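Betainyl-CoA thiolase (Pseudomonas putida, PDB 2HLJ) probably transfers or hydrolyses acyl groups carried as coenzyme A thioesters, perhaps betainyl-CoA, and is built on the hotdog fold of acyl-CoA thioesterases. Local coordinates at residues H22-Y28 with Y66-K71; S56-A62 with E109-V115; A4-Y8 with Y34-L39; Q81-F85 with L133-V137. All blocks are in the same frame, centred on the assembly; numbering follows the deposited sequence.

Overall arrangement
Interactions 2, 3 and 4 reach one antiparallel sheet, whereas interaction 1 ties the start of helix 25-43 to the loop that follows strand 57-66. Backbone hydrogen bonds dominate interaction 2, between neighbouring strands; interactions 3 and 4 set helices against strands 6-11 and 75-85 without any hydrogen bond across, and touch where Leu39 meets Leu136. Helix 25-43 serves both 1 and 3, and its Thr36 also packs on Leu57, Gln110 and Leu112 of interaction 2. Interaction 1, farthest from the chain centre (about 15 Å between centres; interaction 3 is nearest at about 6 Å), has the most mixed chemistry, with buried tyrosines and a bridging water at one end and the exposed Lys71 at the other.

Interaction 1: residues H22-Y28 with Y66-K71; sequences HLRDAFY and YLHEVK
Tyr28 reaches from the first turn of helix 25-43 toward loop 66-71, its CG opposite the carbonyl carbon (chi1 -69°), which sends the ring that way. CB lies 3.8 Å from Tyr66 CE2. The edge of Tyr66, at CD2 and CE2, points into the Tyr28 ring face at CG and CD1, a T-shaped pair with centroids 4.8 Å apart and planes at 81°; Leu23 CD2 sits over the opposite face. CE1 and CZ continue over Tyr66 CD2, and CE2 meets Val70 CG2. At the tip, OH donates to His68 O at 2.7 Å, the carbonyl oxygen lying at the ring edge, near its plane. The same OH accepts from a water that also donates to Leu23 O and accepts from Val70 N, so two partners hold this buried hydroxyl.

Tyr66 OH gives a weak bond to Asp25 O, while the Asp25 carboxylate turns to Ser33 and Thr59 of the second subunit. A nearly straight bond from Leu23 N to Val70 O accompanies the single His22-Lys71 bridge. Glu69 CB lies over the His22 ring face, and Lys71 NZ bonds weakly to His22 NE2. This is the lead-in to a hotdog fold's central helix, beside the dimer interface.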
loop_
_atom_site.group_PDB
_atom_site.type_symbol
_atom_site.label_atom_id
_atom_site.label_comp_id
_atom_site.label_asym_id
_atom_site.label_seq_id
_atom_site.Cartn_x
_atom_site.Cartn_y
_atom_site.Cartn_z
ATOM N N HIS A 22 14.188 0.191 -10.092
ATOM C CA HIS A 22 13.555 -0.487 -8.951
ATOM C C HIS A 22 12.045 -0.316 -8.898
ATOM O O HIS A 22 11.516 0.776 -9.095
ATOM C CB HIS A 22 14.154 -0.019 -7.650
ATOM C CG HIS A 22 15.565 -0.460 -7.468
ATOM N ND1 HIS A 22 16.488 0.275 -6.764
ATOM C CD2 HIS A 22 16.232 -1.530 -7.964
ATOM C CE1 HIS A 22 17.654 -0.341 -6.804
ATOM N NE2 HIS A 22 17.524 -1.445 -7.513
ATOM N N LEU A 23 11.370 -1.421 -8.602
ATOM C CA LEU A 23 9.932 -1.461 -8.449
ATOM C C LEU A 23 9.495 -0.392 -7.429
ATOM O O LEU A 23 9.972 -0.371 -6.283
ATOM C CB LEU A 23 9.517 -2.865 -8.011
ATOM C CG LEU A 23 8.016 -3.178 -7.881
ATOM C CD1 LEU A 23 7.290 -2.929 -9.182
ATOM C CD2 LEU A 23 7.819 -4.589 -7.407
ATOM N N ARG A 24 8.603 0.502 -7.857
ATOM C CA ARG A 24 8.020 1.520 -6.956
ATOM C C ARG A 24 7.119 0.856 -5.912
ATOM O O ARG A 24 6.456 -0.159 -6.207
ATOM C CB ARG A 24 7.250 2.573 -7.775
ATOM C CG ARG A 24 6.516 3.619 -6.916
ATOM C CD ARG A 24 5.641 4.501 -7.771
ATOM N NE ARG A 24 6.421 5.347 -8.663
ATOM C CZ ARG A 24 7.021 6.471 -8.273
ATOM N NH1 ARG A 24 6.956 6.901 -6.995
ATOM N NH2 ARG A 24 7.709 7.159 -9.167
ATOM N N ASP A 25 7.102 1.423 -4.704
ATOM C CA ASP A 25 6.384 0.872 -3.554
ATOM C C ASP A 25 4.924 0.537 -3.876
ATOM O O ASP A 25 4.428 -0.543 -3.512
ATOM C CB ASP A 25 6.447 1.828 -2.327
ATOM C CG ASP A 25 6.023 3.294 -2.642
ATOM O OD1 ASP A 25 5.551 3.648 -3.775
ATOM O OD2 ASP A 25 6.216 4.111 -1.733
ATOM N N ALA A 26 4.249 1.422 -4.610
ATOM C CA ALA A 26 2.818 1.210 -4.865
ATOM C C ALA A 26 2.553 -0.007 -5.769
ATOM O O ALA A 26 1.480 -0.627 -5.718
ATOM C CB ALA A 26 2.200 2.459 -5.453
ATOM N N PHE A 27 3.531 -0.331 -6.612
ATOM C CA PHE A 27 3.370 -1.397 -7.583
ATOM C C PHE A 27 3.616 -2.766 -6.948
ATOM O O PHE A 27 3.135 -3.770 -7.474
ATOM C CB PHE A 27 4.204 -1.156 -8.843
ATOM C CG PHE A 27 3.686 -0.021 -9.704
ATOM C CD1 PHE A 27 2.400 -0.041 -10.188
ATOM C CD2 PHE A 27 4.481 1.083 -9.993
ATOM C CE1 PHE A 27 1.911 1.018 -10.953
ATOM C CE2 PHE A 27 4.006 2.131 -10.737
ATOM C CZ PHE A 27 2.711 2.096 -11.219
ATOM N N TYR A 28 4.311 -2.824 -5.808
ATOM C CA TYR A 28 4.288 -4.082 -5.016
ATOM C C TYR A 28 2.839 -4.337 -4.595
ATOM O O TYR A 28 2.321 -5.443 -4.759
ATOM C CB TYR A 28 5.100 -3.994 -3.748
ATOM C CG TYR A 28 6.608 -3.914 -3.793
ATOM C CD1 TYR A 28 7.248 -2.737 -4.122
ATOM C CD2 TYR A 28 7.399 -4.989 -3.355
ATOM C CE1 TYR A 28 8.611 -2.649 -4.096
ATOM C CE2 TYR A 28 8.777 -4.905 -3.308
ATOM C CZ TYR A 28 9.385 -3.718 -3.680
ATOM O OH TYR A 28 10.767 -3.579 -3.642
ATOM N N TYR A 66 8.421 -3.836 3.103
ATOM C CA TYR A 66 9.256 -4.012 1.916
ATOM C C TYR A 66 10.648 -4.415 2.379
ATOM O O TYR A 66 11.320 -3.624 3.023
ATOM C CB TYR A 66 9.342 -2.713 1.130
ATOM C CG TYR A 66 8.017 -2.113 0.729
ATOM C CD1 TYR A 66 7.358 -1.192 1.557
ATOM C CD2 TYR A 66 7.477 -2.358 -0.534
ATOM C CE1 TYR A 66 6.177 -0.606 1.165
ATOM C CE2 TYR A 66 6.320 -1.760 -0.926
ATOM C CZ TYR A 66 5.660 -0.905 -0.082
ATOM O OH TYR A 66 4.482 -0.336 -0.526
ATOM N N LEU A 67 11.029 -5.667 2.117
ATOM C CA LEU A 67 12.299 -6.220 2.586
ATOM C C LEU A 67 13.402 -6.066 1.547
ATOM O O LEU A 67 14.557 -5.923 1.912
ATOM C CB LEU A 67 12.132 -7.691 2.987
ATOM C CG LEU A 67 11.187 -8.007 4.156
ATOM C CD1 LEU A 67 11.419 -7.077 5.365
ATOM C CD2 LEU A 67 9.736 -7.951 3.774
ATOM N N HIS A 68 13.044 -6.060 0.262
ATOM C CA HIS A 68 14.019 -6.027 -0.815
ATOM C C HIS A 68 13.504 -5.295 -2.036
ATOM O O HIS A 68 12.309 -5.336 -2.392
ATOM C CB HIS A 68 14.384 -7.440 -1.231
ATOM C CG HIS A 68 15.033 -8.219 -0.140
ATOM N ND1 HIS A 68 16.368 -8.083 0.167
ATOM C CD2 HIS A 68 14.524 -9.095 0.756
ATOM C CE1 HIS A 68 16.661 -8.867 1.189
ATOM N NE2 HIS A 68 15.559 -9.485 1.572
ATOM N N GLU A 69 14.431 -4.588 -2.649
ATOM C CA GLU A 69 14.215 -3.972 -3.960
ATOM C C GLU A 69 13.978 -5.052 -4.985
ATOM O O GLU A 69 14.488 -6.174 -4.870
ATOM C CB GLU A 69 15.413 -3.097 -4.358
ATOM C CG GLU A 69 16.648 -3.886 -4.835
ATOM C CD GLU A 69 17.314 -4.730 -3.717
ATOM O OE1 GLU A 69 17.134 -4.408 -2.511
ATOM O OE2 GLU A 69 18.022 -5.712 -4.049
ATOM N N VAL A 70 13.200 -4.712 -6.003
ATOM C CA VAL A 70 12.928 -5.628 -7.082
ATOM C C VAL A 70 13.234 -4.893 -8.362
ATOM O O VAL A 70 12.761 -3.783 -8.585
ATOM C CB VAL A 70 11.466 -6.122 -7.032
ATOM C CG1 VAL A 70 11.197 -7.071 -8.151
ATOM C CG2 VAL A 70 11.190 -6.793 -5.674
ATOM N N LYS A 71 14.064 -5.504 -9.187
ATOM C CA LYS A 71 14.598 -4.837 -10.340
ATOM C C LYS A 71 13.752 -5.117 -11.597
ATOM O O LYS A 71 13.040 -6.127 -11.702
ATOM C CB LYS A 71 16.072 -5.243 -10.566
ATOM C CG LYS A 71 17.056 -4.872 -9.451
ATOM C CD LYS A 71 18.432 -5.412 -9.788
ATOM C CE LYS A 71 19.480 -5.114 -8.716
ATOM N NZ LYS A 71 19.672 -3.653 -8.448
HETATM O O HOH W 1 11.979 -2.039 -5.519
#

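Interaction 2: residues S56-A62 with E109-V115; sequences SLFTLEA and EQMLLHV
Phe58 and Leu113 form the hydrogen-bonded pair at the heart of this antiparallel ladder: Phe58 N to Leu113 O and Leu113 N to Phe58 O are both 2.8 Å. Val115 N to Ser56 O extends the ladder at one end. At the other, Leu60 N binds Met111 O and Met111 N binds Glu61 O, so two residues face one, a classic beta bulge.

The tight face carries Leu57, Thr59, Ala62, Gln110, Leu112 and His114, with helix 25-43 against it. Thr59 OG1 stands opposite its carbonyl carbon (chi1 -53°), which brings it within 3.3 Å of Leu112 CD2; this hydroxyl also bonds Asp25 of the second subunit and a glycerol. Ser56 OG lies at the edge of the buried His114 ring, 3.4 Å from His114 CD2; both residues are hydrogen-bonded to Asp46, and Ser56 OG also to Gly51 O.

The other face is more open to solvent: Phe58, Leu60 and Leu113 are partly exposed, yet still packed across the strands. Leu60 CG rests 3.9 Å from Leu113 CB, its CD1 touches Met111 CG, and Phe58 CB meets Val115 CG1. Glu61 and Ala62 pair with a strand of the second subunit, continuing the sheet as in hotdog dimers.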
loop_
_atom_site.group_PDB
_atom_site.type_symbol
_atom_site.label_atom_id
_atom_site.label_comp_id
_atom_site.label_asym_id
_atom_site.label_seq_id
_atom_site.Cartn_x
_atom_site.Cartn_y
_atom_site.Cartn_z
ATOM N N SER A 56 -16.183 -6.951 -5.965
ATOM C CA SER A 56 -17.093 -6.809 -4.809
ATOM C C SER A 56 -16.347 -6.704 -3.488
ATOM O O SER A 56 -16.968 -6.819 -2.429
ATOM C CB SER A 56 -18.012 -8.032 -4.704
ATOM O OG SER A 56 -17.221 -9.210 -4.629
ATOM N N LEU A 57 -15.024 -6.543 -3.521
ATOM C CA LEU A 57 -14.248 -6.369 -2.290
ATOM C C LEU A 57 -13.712 -4.937 -2.191
ATOM O O LEU A 57 -13.159 -4.422 -3.148
ATOM C CB LEU A 57 -13.068 -7.321 -2.269
ATOM C CG LEU A 57 -13.361 -8.802 -2.164
ATOM C CD1 LEU A 57 -12.045 -9.519 -2.047
ATOM C CD2 LEU A 57 -14.265 -9.122 -0.974
ATOM N N PHE A 58 -13.861 -4.314 -1.038
ATOM C CA PHE A 58 -13.256 -3.023 -0.785
ATOM C C PHE A 58 -12.147 -3.264 0.232
ATOM O O PHE A 58 -12.392 -3.832 1.299
ATOM C CB PHE A 58 -14.313 -2.060 -0.230
ATOM C CG PHE A 58 -13.785 -0.663 0.112
ATOM C CD1 PHE A 58 -13.439 0.242 -0.895
ATOM C CD2 PHE A 58 -13.642 -0.266 1.440
ATOM C CE1 PHE A 58 -12.965 1.528 -0.578
ATOM C CE2 PHE A 58 -13.174 1.017 1.779
ATOM C CZ PHE A 58 -12.832 1.915 0.772
ATOM N N THR A 59 -10.924 -2.878 -0.093
ATOM C CA THR A 59 -9.854 -3.040 0.872
ATOM C C THR A 59 -10.049 -1.989 1.964
ATOM O O THR A 59 -10.123 -0.812 1.660
ATOM C CB THR A 59 -8.488 -2.887 0.238
ATOM O OG1 THR A 59 -8.368 -3.766 -0.895
ATOM C CG2 THR A 59 -7.425 -3.251 1.272
ATOM N N LEU A 60 -10.179 -2.437 3.205
ATOM C CA LEU A 60 -10.396 -1.555 4.347
ATOM C C LEU A 60 -9.070 -0.964 4.841
ATOM O O LEU A 60 -9.003 0.203 5.207
ATOM C CB LEU A 60 -11.072 -2.309 5.495
ATOM C CG LEU A 60 -12.521 -2.708 5.257
ATOM C CD1 LEU A 60 -13.016 -3.618 6.354
ATOM C CD2 LEU A 60 -13.364 -1.460 5.137
ATOM N N GLU A 61 -8.029 -1.786 4.812
ATOM C CA GLU A 61 -6.804 -1.521 5.551
ATOM C C GLU A 61 -5.743 -2.503 5.096
ATOM O O GLU A 61 -6.039 -3.666 4.846
ATOM C CB GLU A 61 -7.088 -1.735 7.039
ATOM C CG GLU A 61 -6.097 -1.146 7.995
ATOM C CD GLU A 61 -6.534 -1.286 9.449
ATOM O OE1 GLU A 61 -7.660 -1.775 9.744
ATOM O OE2 GLU A 61 -5.747 -0.873 10.307
ATOM N N ALA A 62 -4.499 -2.048 5.018
ATOM C CA ALA A 62 -3.389 -2.896 4.666
ATOM C C ALA A 62 -2.114 -2.378 5.297
ATOM O O ALA A 62 -1.927 -1.157 5.458
ATOM C CB ALA A 62 -3.221 -2.964 3.133
ATOM N N GLU A 109 -0.319 -7.647 5.008
ATOM C CA GLU A 109 -1.483 -8.110 5.730
ATOM C C GLU A 109 -2.615 -7.177 5.365
ATOM O O GLU A 109 -2.426 -5.971 5.401
ATOM C CB GLU A 109 -1.208 -8.000 7.246
ATOM C CG GLU A 109 -2.288 -8.640 8.104
ATOM C CD GLU A 109 -2.133 -8.341 9.582
ATOM O OE1 GLU A 109 -1.178 -7.611 9.955
ATOM O OE2 GLU A 109 -2.963 -8.855 10.374
ATOM N N GLN A 110 -3.787 -7.711 5.017
ATOM C CA GLN A 110 -4.880 -6.882 4.577
ATOM C C GLN A 110 -6.184 -7.358 5.111
ATOM O O GLN A 110 -6.371 -8.557 5.339
ATOM C CB GLN A 110 -5.000 -6.908 3.050
ATOM C CG GLN A 110 -3.660 -6.858 2.364
ATOM C CD GLN A 110 -3.781 -6.485 0.934
ATOM O OE1 GLN A 110 -4.821 -6.687 0.317
ATOM N NE2 GLN A 110 -2.716 -5.945 0.386
HETATM N N MSE A 111 -7.089 -6.408 5.275
HETATM C CA MSE A 111 -8.474 -6.698 5.614
HETATM C C MSE A 111 -9.376 -6.156 4.506
HETATM O O MSE A 111 -9.281 -4.995 4.136
HETATM C CB MSE A 111 -8.833 -6.054 6.961
HETATM C CG MSE A 111 -10.259 -6.338 7.403
HETATM SE SE MSE A 111 -10.450 -8.161 7.981
HETATM C CE MSE A 111 -9.386 -8.082 9.603
ATOM N N LEU A 112 -10.257 -7.005 3.999
ATOM C CA LEU A 112 -11.110 -6.672 2.855
ATOM C C LEU A 112 -12.569 -6.895 3.249
ATOM O O LEU A 112 -12.853 -7.791 4.031
ATOM C CB LEU A 112 -10.742 -7.575 1.681
ATOM C CG LEU A 112 -9.260 -7.695 1.290
ATOM C CD1 LEU A 112 -8.902 -9.093 1.026
ATOM C CD2 LEU A 112 -9.004 -6.846 0.032
ATOM N N LEU A 113 -13.448 -6.028 2.751
ATOM C CA LEU A 113 -14.884 -6.034 3.022
ATOM C C LEU A 113 -15.633 -6.447 1.771
ATOM O O LEU A 113 -15.388 -5.884 0.681
ATOM C CB LEU A 113 -15.353 -4.621 3.420
ATOM C CG LEU A 113 -16.858 -4.427 3.672
ATOM C CD1 LEU A 113 -17.310 -5.264 4.838
ATOM C CD2 LEU A 113 -17.201 -2.975 3.919
ATOM N N HIS A 114 -16.544 -7.413 1.919
ATOM C CA HIS A 114 -17.413 -7.803 0.819
ATOM C C HIS A 114 -18.566 -6.822 0.790
ATOM O O HIS A 114 -19.261 -6.631 1.781
ATOM C CB HIS A 114 -17.906 -9.248 0.975
ATOM C CG HIS A 114 -18.717 -9.764 -0.185
ATOM N ND1 HIS A 114 -19.880 -10.477 -0.007
ATOM C CD2 HIS A 114 -18.514 -9.711 -1.528
ATOM C CE1 HIS A 114 -20.376 -10.816 -1.191
ATOM N NE2 HIS A 114 -19.567 -10.367 -2.130
ATOM N N VAL A 115 -18.771 -6.206 -0.356
ATOM C CA VAL A 115 -19.737 -5.113 -0.476
ATOM C C VAL A 115 -20.852 -5.488 -1.437
ATOM O O VAL A 115 -20.624 -6.137 -2.431
ATOM C CB VAL A 115 -19.079 -3.768 -0.916
ATOM C CG1 VAL A 115 -17.984 -3.384 0.030
ATOM C CG2 VAL A 115 -18.536 -3.841 -2.318
#

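Interaction 3: residues A4-Y8 with Y34-L39; sequences ALITY and YATDAL
Strand 6-8 passes helix 34-39 at 116° between their directions, the axes approaching to 6.7 Å and the backbones coming nearest at Tyr8 and Ala35, whose CA atoms are 5.0 Å apart. No hydrogen bond crosses the contact.

Tyr8 carries much of it. With CG anti to the backbone N (chi1 -167°), its ring extends beside Tyr34, and the two side chains point the same way. Tyr34 CB sits over the middle of the Tyr8 ring, 3.7 Å from its centroid, in a CH-pi contact. The ring planes are inclined at 50°, and Tyr8 OH comes obliquely to Tyr34, 3.4 Å from CD2. At the root of the ring, Tyr8 CB packs on Ala35 CB at 3.9 Å.

Small residues let the helix come close: the methyl of Ala35 lies 3.6 Å from Thr7 OG1, and that of Ala38 faces Thr7 O. The hydroxyl of Thr7 finds its polar partner on the next strand, in Thr80. Farther along, Leu5 CD2 meets Leu39 CD1, the two side chains crossing at about a right angle.

Helix 25-43 lies across strand 6-11, outermost in this chain's sheet and paired with strand 75-85; Ala35 also touches Val78 there, and Tyr34 packs on Arg24 of the second subunit.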
loop_
_atom_site.group_PDB
_atom_site.type_symbol
_atom_site.label_atom_id
_atom_site.label_comp_id
_atom_site.label_asym_id
_atom_site.label_seq_id
_atom_site.Cartn_x
_atom_site.Cartn_y
_atom_site.Cartn_z
ATOM N N ALA A 4 2.851 -24.256 -1.355
ATOM C CA ALA A 4 2.082 -23.065 -1.059
ATOM C C ALA A 4 1.144 -22.646 -2.195
ATOM O O ALA A 4 1.394 -22.914 -3.365
ATOM C CB ALA A 4 3.019 -21.944 -0.792
ATOM N N LEU A 5 0.080 -21.932 -1.836
ATOM C CA LEU A 5 -0.807 -21.351 -2.817
ATOM C C LEU A 5 -0.145 -20.151 -3.516
ATOM O O LEU A 5 0.165 -19.165 -2.865
ATOM C CB LEU A 5 -2.121 -20.912 -2.146
ATOM C CG LEU A 5 -3.175 -20.290 -3.080
ATOM C CD1 LEU A 5 -3.699 -21.289 -4.139
ATOM C CD2 LEU A 5 -4.324 -19.735 -2.286
ATOM N N ILE A 6 0.046 -20.255 -4.834
ATOM C CA ILE A 6 0.471 -19.138 -5.684
ATOM C C ILE A 6 -0.756 -18.572 -6.421
ATOM O O ILE A 6 -1.471 -19.288 -7.090
ATOM C CB ILE A 6 1.571 -19.570 -6.681
ATOM C CG1 ILE A 6 2.806 -20.013 -5.912
ATOM C CG2 ILE A 6 1.942 -18.436 -7.633
ATOM C CD1 ILE A 6 3.878 -20.616 -6.747
ATOM N N THR A 7 -1.001 -17.276 -6.272
ATOM C CA THR A 7 -2.208 -16.651 -6.793
ATOM C C THR A 7 -1.956 -15.795 -8.025
ATOM O O THR A 7 -2.886 -15.507 -8.817
ATOM C CB THR A 7 -2.849 -15.811 -5.706
ATOM O OG1 THR A 7 -1.842 -15.118 -4.997
ATOM C CG2 THR A 7 -3.543 -16.701 -4.742
ATOM N N TYR A 8 -0.701 -15.401 -8.217
ATOM C CA TYR A 8 -0.386 -14.429 -9.261
ATOM C C TYR A 8 1.081 -14.478 -9.604
ATOM O O TYR A 8 1.908 -14.622 -8.724
ATOM C CB TYR A 8 -0.834 -13.006 -8.849
ATOM C CG TYR A 8 -0.833 -12.022 -10.000
ATOM C CD1 TYR A 8 -1.817 -12.081 -10.960
ATOM C CD2 TYR A 8 0.169 -11.065 -10.143
ATOM C CE1 TYR A 8 -1.840 -11.205 -12.017
ATOM C CE2 TYR A 8 0.162 -10.180 -11.218
ATOM C CZ TYR A 8 -0.855 -10.258 -12.149
ATOM O OH TYR A 8 -0.922 -9.404 -13.248
ATOM N N TYR A 34 -3.871 -7.568 -7.694
ATOM C CA TYR A 34 -4.156 -8.521 -8.742
ATOM C C TYR A 34 -4.213 -9.924 -8.161
ATOM O O TYR A 34 -5.036 -10.707 -8.560
ATOM C CB TYR A 34 -3.112 -8.469 -9.829
ATOM C CG TYR A 34 -3.086 -7.209 -10.673
ATOM C CD1 TYR A 34 -4.230 -6.433 -10.882
ATOM C CD2 TYR A 34 -1.922 -6.834 -11.316
ATOM C CE1 TYR A 34 -4.183 -5.285 -11.675
ATOM C CE2 TYR A 34 -1.874 -5.717 -12.124
ATOM C CZ TYR A 34 -2.997 -4.939 -12.299
ATOM O OH TYR A 34 -2.918 -3.810 -13.102
ATOM N N ALA A 35 -3.353 -10.206 -7.195
ATOM C CA ALA A 35 -3.383 -11.491 -6.485
ATOM C C ALA A 35 -4.705 -11.696 -5.741
ATOM O O ALA A 35 -5.256 -12.808 -5.744
ATOM C CB ALA A 35 -2.221 -11.601 -5.510
ATOM N N THR A 36 -5.190 -10.644 -5.070
ATOM C CA THR A 36 -6.502 -10.675 -4.385
ATOM C C THR A 36 -7.612 -10.959 -5.397
ATOM O O THR A 36 -8.479 -11.799 -5.167
ATOM C CB THR A 36 -6.784 -9.342 -3.679
ATOM O OG1 THR A 36 -5.805 -9.101 -2.660
ATOM C CG2 THR A 36 -8.187 -9.330 -3.043
ATOM N N ASP A 37 -7.549 -10.317 -6.562
ATOM C CA ASP A 37 -8.552 -10.572 -7.600
ATOM C C ASP A 37 -8.552 -12.055 -8.075
ATOM O O ASP A 37 -9.597 -12.697 -8.243
ATOM C CB ASP A 37 -8.361 -9.642 -8.795
ATOM C CG ASP A 37 -8.546 -8.166 -8.451
ATOM O OD1 ASP A 37 -8.983 -7.813 -7.333
ATOM O OD2 ASP A 37 -8.217 -7.339 -9.319
ATOM N N ALA A 38 -7.375 -12.573 -8.325
ATOM C CA ALA A 38 -7.202 -13.966 -8.703
ATOM C C ALA A 38 -7.665 -14.933 -7.615
ATOM O O ALA A 38 -8.188 -15.987 -7.923
ATOM C CB ALA A 38 -5.727 -14.229 -9.053
ATOM N N LEU A 39 -7.466 -14.594 -6.356
ATOM C CA LEU A 39 -7.989 -15.413 -5.276
ATOM C C LEU A 39 -9.529 -15.469 -5.329
ATOM O O LEU A 39 -10.124 -16.522 -5.114
ATOM C CB LEU A 39 -7.535 -14.869 -3.932
ATOM C CG LEU A 39 -7.931 -15.713 -2.728
ATOM C CD1 LEU A 39 -7.330 -17.117 -2.755
ATOM C CD2 LEU A 39 -7.606 -14.986 -1.454
#

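Interaction 4: residues Q81-F85 with L133-V137; sequences QILGF and LNHLV
Helix 127-138 packs against the end of strand 75-85, on the sheet of the hotdog fold. Ile82 and Phe85 carry the contact; the classic beta bulge of Leu83 and Gly84 opposite His91 shifts the alternation, so both point at the helix. Ile82 splits its branches: CD1 meets Leu133 CD2 at 3.7 Å and Leu136 CD1 at 3.9 Å, while CG2 touches Val137 CG2. The isoleucine crosses all three helix side chains at about a right angle.

Phe85 has CG between its backbone N and carbonyl carbon (chi1 66°), which carries the ring toward the helix. Leu133 CD1 stands over one ring face, 3.9 Å from the centroid and 6° off the normal, and Leu133 CB approaches Phe85 CE2. At the ring edge, Asn134 OD1 lies 3.4 Å from Phe85 CZ.

Leu133 and Leu136 also rest on Ile43 of helix 25-43. With no hydrogen bond across, strand and helix are held mainly by dispersion and burial of apolar surface; the amide oxygen near the ring edge adds at most a weak electrostatic attraction.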
loop_
_atom_site.group_PDB
_atom_site.type_symbol
_atom_site.label_atom_id
_atom_site.label_comp_id
_atom_site.label_asym_id
_atom_site.label_seq_id
_atom_site.Cartn_x
_atom_site.Cartn_y
_atom_site.Cartn_z
ATOM N N GLN A 81 -2.118 -16.447 1.901
ATOM C CA GLN A 81 -2.789 -17.202 2.979
ATOM C C GLN A 81 -4.015 -16.453 3.492
ATOM O O GLN A 81 -4.033 -15.202 3.587
ATOM C CB GLN A 81 -1.865 -17.420 4.145
ATOM C CG GLN A 81 -0.589 -18.111 3.806
ATOM C CD GLN A 81 0.174 -18.558 5.058
ATOM O OE1 GLN A 81 -0.395 -19.172 5.946
ATOM N NE2 GLN A 81 1.472 -18.265 5.102
ATOM N N ILE A 82 -5.036 -17.228 3.832
ATOM C CA ILE A 82 -6.238 -16.713 4.436
ATOM C C ILE A 82 -6.020 -16.849 5.939
ATOM O O ILE A 82 -5.849 -17.946 6.447
ATOM C CB ILE A 82 -7.496 -17.481 3.923
ATOM C CG1 ILE A 82 -7.685 -17.183 2.427
ATOM C CG2 ILE A 82 -8.752 -17.084 4.708
ATOM C CD1 ILE A 82 -8.645 -18.104 1.743
ATOM N N LEU A 83 -5.998 -15.718 6.632
ATOM C CA LEU A 83 -5.740 -15.693 8.057
ATOM C C LEU A 83 -7.016 -15.847 8.852
ATOM O O LEU A 83 -6.974 -16.257 10.001
ATOM C CB LEU A 83 -5.072 -14.387 8.446
ATOM C CG LEU A 83 -3.826 -14.061 7.646
ATOM C CD1 LEU A 83 -3.344 -12.664 7.995
ATOM C CD2 LEU A 83 -2.787 -15.146 7.881
ATOM N N GLY A 84 -8.156 -15.544 8.240
ATOM C CA GLY A 84 -9.425 -15.498 8.991
ATOM C C GLY A 84 -10.499 -14.865 8.132
ATOM O O GLY A 84 -10.189 -14.226 7.139
ATOM N N PHE A 85 -11.765 -15.092 8.472
ATOM C CA PHE A 85 -12.856 -14.397 7.815
ATOM C C PHE A 85 -14.083 -14.452 8.688
ATOM O O PHE A 85 -14.176 -15.315 9.567
ATOM C CB PHE A 85 -13.128 -14.959 6.411
ATOM C CG PHE A 85 -13.636 -16.368 6.391
ATOM C CD1 PHE A 85 -14.990 -16.635 6.485
ATOM C CD2 PHE A 85 -12.760 -17.431 6.251
ATOM C CE1 PHE A 85 -15.450 -17.943 6.429
ATOM C CE2 PHE A 85 -13.209 -18.739 6.225
ATOM C CZ PHE A 85 -14.550 -18.998 6.292
ATOM N N LEU A 133 -13.572 -21.164 1.044
ATOM C CA LEU A 133 -12.617 -20.542 1.949
ATOM C C LEU A 133 -12.083 -21.542 2.988
ATOM O O LEU A 133 -10.886 -21.594 3.261
ATOM C CB LEU A 133 -13.266 -19.336 2.670
ATOM C CG LEU A 133 -13.518 -18.101 1.796
ATOM C CD1 LEU A 133 -14.341 -17.047 2.515
ATOM C CD2 LEU A 133 -12.225 -17.503 1.300
ATOM N N ASN A 134 -12.970 -22.337 3.566
ATOM C CA ASN A 134 -12.532 -23.364 4.528
ATOM C C ASN A 134 -11.615 -24.402 3.869
ATOM O O ASN A 134 -10.645 -24.860 4.480
ATOM C CB ASN A 134 -13.724 -24.057 5.156
ATOM C CG ASN A 134 -14.489 -23.169 6.133
ATOM O OD1 ASN A 134 -13.931 -22.295 6.767
ATOM N ND2 ASN A 134 -15.766 -23.440 6.281
ATOM N N HIS A 135 -11.926 -24.775 2.628
ATOM C CA HIS A 135 -11.089 -25.726 1.856
ATOM C C HIS A 135 -9.648 -25.201 1.701
ATOM O O HIS A 135 -8.659 -25.898 1.986
ATOM C CB HIS A 135 -11.733 -25.962 0.496
ATOM C CG HIS A 135 -10.993 -26.932 -0.373
ATOM N ND1 HIS A 135 -10.934 -28.279 -0.092
ATOM C CD2 HIS A 135 -10.289 -26.756 -1.517
ATOM C CE1 HIS A 135 -10.213 -28.890 -1.014
ATOM N NE2 HIS A 135 -9.817 -27.993 -1.895
ATOM N N LEU A 136 -9.531 -23.952 1.269
ATOM C CA LEU A 136 -8.213 -23.300 1.120
ATOM C C LEU A 136 -7.448 -23.203 2.422
ATOM O O LEU A 136 -6.249 -23.463 2.488
ATOM C CB LEU A 136 -8.373 -21.899 0.533
ATOM C CG LEU A 136 -8.598 -21.833 -0.974
ATOM C CD1 LEU A 136 -8.765 -20.389 -1.366
ATOM C CD2 LEU A 136 -7.420 -22.456 -1.707
ATOM N N VAL A 137 -8.142 -22.791 3.460
ATOM C CA VAL A 137 -7.566 -22.733 4.808
ATOM C C VAL A 137 -7.017 -24.091 5.267
ATOM O O VAL A 137 -5.894 -24.167 5.783
ATOM C CB VAL A 137 -8.601 -22.162 5.796
ATOM C CG1 VAL A 137 -8.169 -22.324 7.265
ATOM C CG2 VAL A 137 -8.858 -20.664 5.454
#